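Local coordinates for antifreeze protein type II (Clupea harengus, PDB 2PY2) that probably binds to ice crystals and restrains their growth in herring blood, using a C-type lectin-like fold that carries a calcium ion, at residues L59-I64 with C101-V106; D84-C89 with K110-T115. One frame throughout, in Å; residues are numbered along the deposited sequence.

Two contacts that share neighbouring strands of one sheet illustrate how a C-type lectin-like domain passes from core to surface. Interaction 1 is largely buried: strand 62-64 pairs with strand 101-106 through backbone hydrogen bonds, and aliphatic, sulfur and indole groups fill in around them. Interaction 2 lies nearer the surface, where loop 84-89 is fastened to strand 111-115 by a disulfide, a single backbone bridge, an aromatic cluster and waters, with calcium ligands at the far end of the strand. The two share a sheet because strands 101-106 and 111-115 are neighbours. They also touch directly: Lys110 NZ is hydrogen-bonded to Leu59 O, and Trp63 packs against Thr115.

Interaction 1: residues L59-I64 with C101-V106; sequences LIPSWI and CIQMNV
Ile64 and Ile102 mark the tight end of this contact, where two antiparallel strands of the C-type lectin-like core come together. Ile64 carries CG1 between its backbone N and carbonyl carbon (chi1 50°), and CD1 beyond it meets Ile102 CG2 at 3.5 Å, closer than usual for two carbons. On its other branch, Ile64 CG2 lies 3.7 Å from Met104 SD, the two side chains crossing at about a right angle. The backbone holds this packing in register. Ser62 and Met104 form a hydrogen-bonded pair, with Met104 N to Ser62 O the short bond at 2.7 Å, while Ile64 N reaches Ile102 O in a nearly straight bond.

Trp63 and Gln103, a non-hydrogen-bonded pair, share the other face. The rim of the indole points at the backbone: CE3 is 3.4 Å from Ile102 O, close to the ring plane. Cys101 CB approaches Trp63 CZ3 obliquely at 3.5 Å, and Cys101 SG, in a disulfide with Cys117, lies obliquely 5.4 Å from the centroid of the Trp63 six-membered ring.

Toward Leu59, Ile60 and Pro61 the strand gives way to a partly exposed loop, where Pro61 CB touches Gln103 OE1 at 3.2 Å, reached by an extended glutamine chain. Buried beside it are Ser62, whose OG donates a hydrogen bond to Ile60 O (2.8 Å), and Asn105, which together with Val106 faces Cys111 in a G1 beta bulge.

Strand 121-128 runs parallel to strand 62-64 and bonds to Trp63, strand 111-115 borders strand 101-106, and helix 45-52 covers Met104 through Val51 and Lys52.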
# COMPACT_ATOMS: atom_id res chain seq x y z
N LEU A 59 13.30 -5.27 -0.84
CA LEU A 59 12.10 -4.63 -1.37
C LEU A 59 10.98 -5.66 -1.33
O LEU A 59 10.51 -6.14 -2.36
CB LEU A 59 12.34 -4.15 -2.80
CG LEU A 59 13.35 -3.01 -2.95
CD1 LEU A 59 13.49 -2.65 -4.43
CD2 LEU A 59 12.89 -1.80 -2.15
N ILE A 60 10.57 -5.97 -0.11
CA ILE A 60 9.55 -6.97 0.16
C ILE A 60 8.14 -6.58 -0.30
O ILE A 60 7.66 -5.49 0.02
CB ILE A 60 9.51 -7.27 1.68
CG1 ILE A 60 10.89 -7.77 2.13
CG2 ILE A 60 8.47 -8.33 2.00
CD1 ILE A 60 11.09 -7.76 3.63
N PRO A 61 7.49 -7.47 -1.07
CA PRO A 61 6.12 -7.25 -1.58
C PRO A 61 5.23 -6.87 -0.40
O PRO A 61 5.21 -7.55 0.62
CB PRO A 61 5.76 -8.61 -2.16
CG PRO A 61 7.08 -9.09 -2.70
CD PRO A 61 8.03 -8.74 -1.57
N SER A 62 4.48 -5.78 -0.55
CA SER A 62 3.65 -5.28 0.54
C SER A 62 2.29 -4.73 0.11
O SER A 62 2.14 -4.20 -0.98
CB SER A 62 4.41 -4.16 1.26
OG SER A 62 5.68 -4.59 1.74
N TRP A 63 1.30 -4.88 0.99
CA TRP A 63 -0.03 -4.34 0.74
C TRP A 63 -0.01 -2.83 0.94
O TRP A 63 0.66 -2.33 1.85
CB TRP A 63 -1.03 -4.88 1.77
CG TRP A 63 -1.49 -6.27 1.57
CD1 TRP A 63 -1.49 -7.27 2.49
CD2 TRP A 63 -2.10 -6.80 0.39
NE1 TRP A 63 -2.06 -8.40 1.96
CE2 TRP A 63 -2.45 -8.13 0.67
CE3 TRP A 63 -2.39 -6.27 -0.87
CZ2 TRP A 63 -3.08 -8.95 -0.26
CZ3 TRP A 63 -3.01 -7.09 -1.80
CH2 TRP A 63 -3.35 -8.41 -1.49
N ILE A 64 -0.74 -2.10 0.09
CA ILE A 64 -0.92 -0.68 0.27
C ILE A 64 -2.44 -0.48 0.27
O ILE A 64 -3.18 -1.41 -0.06
CB ILE A 64 -0.18 0.20 -0.78
CG1 ILE A 64 -0.46 -0.25 -2.21
CG2 ILE A 64 1.31 0.19 -0.47
CD1 ILE A 64 0.20 0.67 -3.24
N CYS A 101 -7.10 -5.80 -4.70
CA CYS A 101 -6.31 -5.05 -3.72
C CYS A 101 -4.92 -4.78 -4.28
O CYS A 101 -4.33 -5.65 -4.91
CB CYS A 101 -6.21 -5.87 -2.42
SG CYS A 101 -7.76 -5.85 -1.46
N ILE A 102 -4.39 -3.58 -4.05
CA ILE A 102 -3.06 -3.23 -4.59
C ILE A 102 -1.89 -3.70 -3.74
O ILE A 102 -1.81 -3.39 -2.56
CB ILE A 102 -2.89 -1.70 -4.79
CG1 ILE A 102 -3.96 -1.16 -5.74
CG2 ILE A 102 -1.51 -1.41 -5.40
CD1 ILE A 102 -3.86 0.35 -5.97
N GLN A 103 -0.98 -4.43 -4.38
CA GLN A 103 0.22 -4.93 -3.75
C GLN A 103 1.39 -4.22 -4.44
O GLN A 103 1.41 -4.14 -5.67
CB GLN A 103 0.37 -6.44 -3.98
CG GLN A 103 1.56 -7.04 -3.27
CD GLN A 103 1.83 -8.49 -3.64
OE1 GLN A 103 2.79 -9.07 -3.17
NE2 GLN A 103 0.98 -9.07 -4.50
N MET A 104 2.34 -3.70 -3.66
CA MET A 104 3.50 -3.04 -4.26
C MET A 104 4.75 -3.93 -4.12
O MET A 104 4.70 -4.99 -3.49
CB MET A 104 3.76 -1.68 -3.59
CG MET A 104 4.34 -1.74 -2.18
SD MET A 104 4.82 -0.10 -1.58
CE MET A 104 6.46 0.08 -2.39
N ASN A 105 5.87 -3.51 -4.72
CA ASN A 105 7.11 -4.29 -4.68
C ASN A 105 6.94 -5.69 -5.27
O ASN A 105 7.55 -6.64 -4.80
CB ASN A 105 7.62 -4.44 -3.24
CG ASN A 105 8.50 -3.29 -2.79
OD1 ASN A 105 8.80 -3.15 -1.60
ND2 ASN A 105 8.92 -2.47 -3.75
N VAL A 106 6.11 -5.81 -6.30
CA VAL A 106 5.83 -7.10 -6.91
C VAL A 106 6.75 -7.40 -8.09
O VAL A 106 7.00 -6.53 -8.92
CB VAL A 106 4.37 -7.15 -7.41
CG1 VAL A 106 4.03 -8.53 -7.97
CG2 VAL A 106 3.43 -6.78 -6.26

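Interaction 2: residues D84-C89 with K110-T115; sequences DYADWC and KCWNDT. With CA (calcium ion), chain G.
Trp112 spreads its indole beneath the backbone of loop 84-89, one face taking Asp87 N over its centre, 3.5 Å above the plane. In this C-type lectin-like fold, the long loop region is thereby fastened to strand 111-115. Asp87 CB sits over the five-membered ring in a CH-pi contact, 3.7 Å from the centroid, and Ala86 CA lies over CZ3, on the same face of the ring, 3.5 Å from that atom. Trp88 adds an edge-to-face partner: the edge of Trp112 is directed at the Trp88 face, the planes at 84°. Tyr85 completes the aromatic cluster, its CE2 approaching Trp112 CZ2 obliquely.

The backbones of Trp88 and Trp112 are joined by a single bridge. Asp87 O accepts from Trp112 N, and Cys89 N donates to Trp112 O, so the residue that supplies the aromatic platform is held through both its backbone N and O. Next to it, the Cys89-Cys111 disulfide closes covalently with a chi3 of 97°. Water bridges Asp87 OD2 to Trp112 NE1, giving the indole N-H an acceptor.

Farther along the strand, Asn113 and Asp114 bind a calcium ion together with Gln92, Asp94, Glu99 and a water. Asp114 OD2 accepts a hydrogen bond from Thr95 N. With CG between the backbone N and the carbonyl carbon (chi1 49°), the Asp114 carboxylate lies beside its own carbonyl O, and both bind calcium, O at 2.4 Å and OD1 at 2.5 Å, while Asn113 OD1 stands at 2.8 Å.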
# COMPACT_ATOMS: atom_id res chain seq x y z
N ASP A 84 -4.07 9.81 -8.00
CA ASP A 84 -3.39 10.65 -8.98
C ASP A 84 -2.02 10.12 -9.38
O ASP A 84 -1.27 10.79 -10.08
CB ASP A 84 -3.23 12.06 -8.41
CG ASP A 84 -2.65 12.05 -7.01
OD1 ASP A 84 -2.02 11.04 -6.63
OD2 ASP A 84 -2.82 13.06 -6.28
N TYR A 85 -1.70 8.91 -8.94
CA TYR A 85 -0.42 8.32 -9.25
C TYR A 85 -0.56 6.81 -9.20
O TYR A 85 -1.34 6.29 -8.41
CB TYR A 85 0.64 8.76 -8.23
CG TYR A 85 1.96 8.03 -8.35
CD1 TYR A 85 2.94 8.45 -9.24
CD2 TYR A 85 2.22 6.90 -7.57
CE1 TYR A 85 4.16 7.76 -9.35
CE2 TYR A 85 3.42 6.21 -7.67
CZ TYR A 85 4.38 6.64 -8.56
OH TYR A 85 5.57 5.95 -8.66
N ALA A 86 0.19 6.13 -10.06
CA ALA A 86 0.19 4.67 -10.10
C ALA A 86 1.56 4.18 -10.58
O ALA A 86 2.28 4.90 -11.27
CB ALA A 86 -0.90 4.17 -11.04
N ASP A 87 1.91 2.96 -10.19
CA ASP A 87 3.18 2.37 -10.59
C ASP A 87 2.92 0.92 -11.02
O ASP A 87 3.60 -0.00 -10.60
CB ASP A 87 4.17 2.42 -9.41
CG ASP A 87 5.55 1.91 -9.78
OD1 ASP A 87 5.99 2.12 -10.93
OD2 ASP A 87 6.21 1.30 -8.91
N TRP A 88 1.91 0.75 -11.87
CA TRP A 88 1.53 -0.58 -12.35
C TRP A 88 2.60 -1.35 -13.11
O TRP A 88 3.34 -0.79 -13.92
CB TRP A 88 0.29 -0.48 -13.25
CG TRP A 88 -0.91 0.09 -12.58
CD1 TRP A 88 -1.57 1.25 -12.91
CD2 TRP A 88 -1.64 -0.48 -11.49
NE1 TRP A 88 -2.66 1.42 -12.10
CE2 TRP A 88 -2.73 0.37 -11.21
CE3 TRP A 88 -1.47 -1.64 -10.72
CZ2 TRP A 88 -3.65 0.10 -10.20
CZ3 TRP A 88 -2.39 -1.91 -9.71
CH2 TRP A 88 -3.47 -1.04 -9.46
N CYS A 89 2.67 -2.65 -12.84
CA CYS A 89 3.59 -3.52 -13.55
C CYS A 89 3.01 -3.65 -14.96
O CYS A 89 1.88 -3.24 -15.21
CB CYS A 89 3.63 -4.92 -12.93
SG CYS A 89 4.48 -5.09 -11.32
N LYS A 110 9.49 -4.64 -9.22
CA LYS A 110 9.09 -4.00 -7.97
C LYS A 110 8.01 -2.93 -8.20
O LYS A 110 8.12 -1.81 -7.71
CB LYS A 110 10.31 -3.37 -7.28
CG LYS A 110 11.43 -4.36 -6.96
CD LYS A 110 10.95 -5.48 -6.03
CE LYS A 110 12.11 -6.38 -5.61
NZ LYS A 110 11.66 -7.39 -4.60
N CYS A 111 6.96 -3.31 -8.92
CA CYS A 111 5.85 -2.42 -9.25
C CYS A 111 4.54 -2.88 -8.61
O CYS A 111 4.52 -3.81 -7.80
CB CYS A 111 5.70 -2.37 -10.77
SG CYS A 111 6.15 -3.96 -11.53
N TRP A 112 3.44 -2.23 -8.99
CA TRP A 112 2.12 -2.58 -8.43
C TRP A 112 1.39 -3.63 -9.24
O TRP A 112 1.47 -3.68 -10.47
CB TRP A 112 1.21 -1.35 -8.35
CG TRP A 112 1.68 -0.22 -7.49
CD1 TRP A 112 2.87 -0.11 -6.83
CD2 TRP A 112 0.98 1.00 -7.27
NE1 TRP A 112 2.95 1.12 -6.21
CE2 TRP A 112 1.80 1.82 -6.47
CE3 TRP A 112 -0.27 1.49 -7.67
CZ2 TRP A 112 1.42 3.10 -6.07
CZ3 TRP A 112 -0.65 2.77 -7.27
CH2 TRP A 112 0.19 3.56 -6.48
N ASN A 113 0.64 -4.46 -8.52
CA ASN A 113 -0.12 -5.53 -9.14
C ASN A 113 -1.42 -5.67 -8.33
O ASN A 113 -1.36 -5.68 -7.10
CB ASN A 113 0.71 -6.80 -9.04
CG ASN A 113 0.13 -7.94 -9.79
OD1 ASN A 113 -1.03 -8.30 -9.61
ND2 ASN A 113 0.94 -8.55 -10.65
N ASP A 114 -2.59 -5.72 -8.98
CA ASP A 114 -3.79 -5.92 -8.17
C ASP A 114 -3.84 -7.42 -7.88
O ASP A 114 -3.63 -8.24 -8.77
CB ASP A 114 -5.08 -5.35 -8.84
CG ASP A 114 -5.28 -5.77 -10.30
OD1 ASP A 114 -4.35 -6.21 -10.97
OD2 ASP A 114 -6.42 -5.60 -10.79
N THR A 115 -4.06 -7.80 -6.63
CA THR A 115 -4.02 -9.21 -6.28
C THR A 115 -5.13 -9.61 -5.33
O THR A 115 -5.74 -8.76 -4.69
CB THR A 115 -2.60 -9.60 -5.71
OG1 THR A 115 -2.66 -9.90 -4.31
CG2 THR A 115 -1.61 -8.47 -5.94
CA CA G . -3.36 -8.45 -11.18
O HOH W 1 5.66 1.85 -6.05
O HOH W 2 8.89 0.28 -9.68
O HOH W 3 -1.64 -10.46 -11.06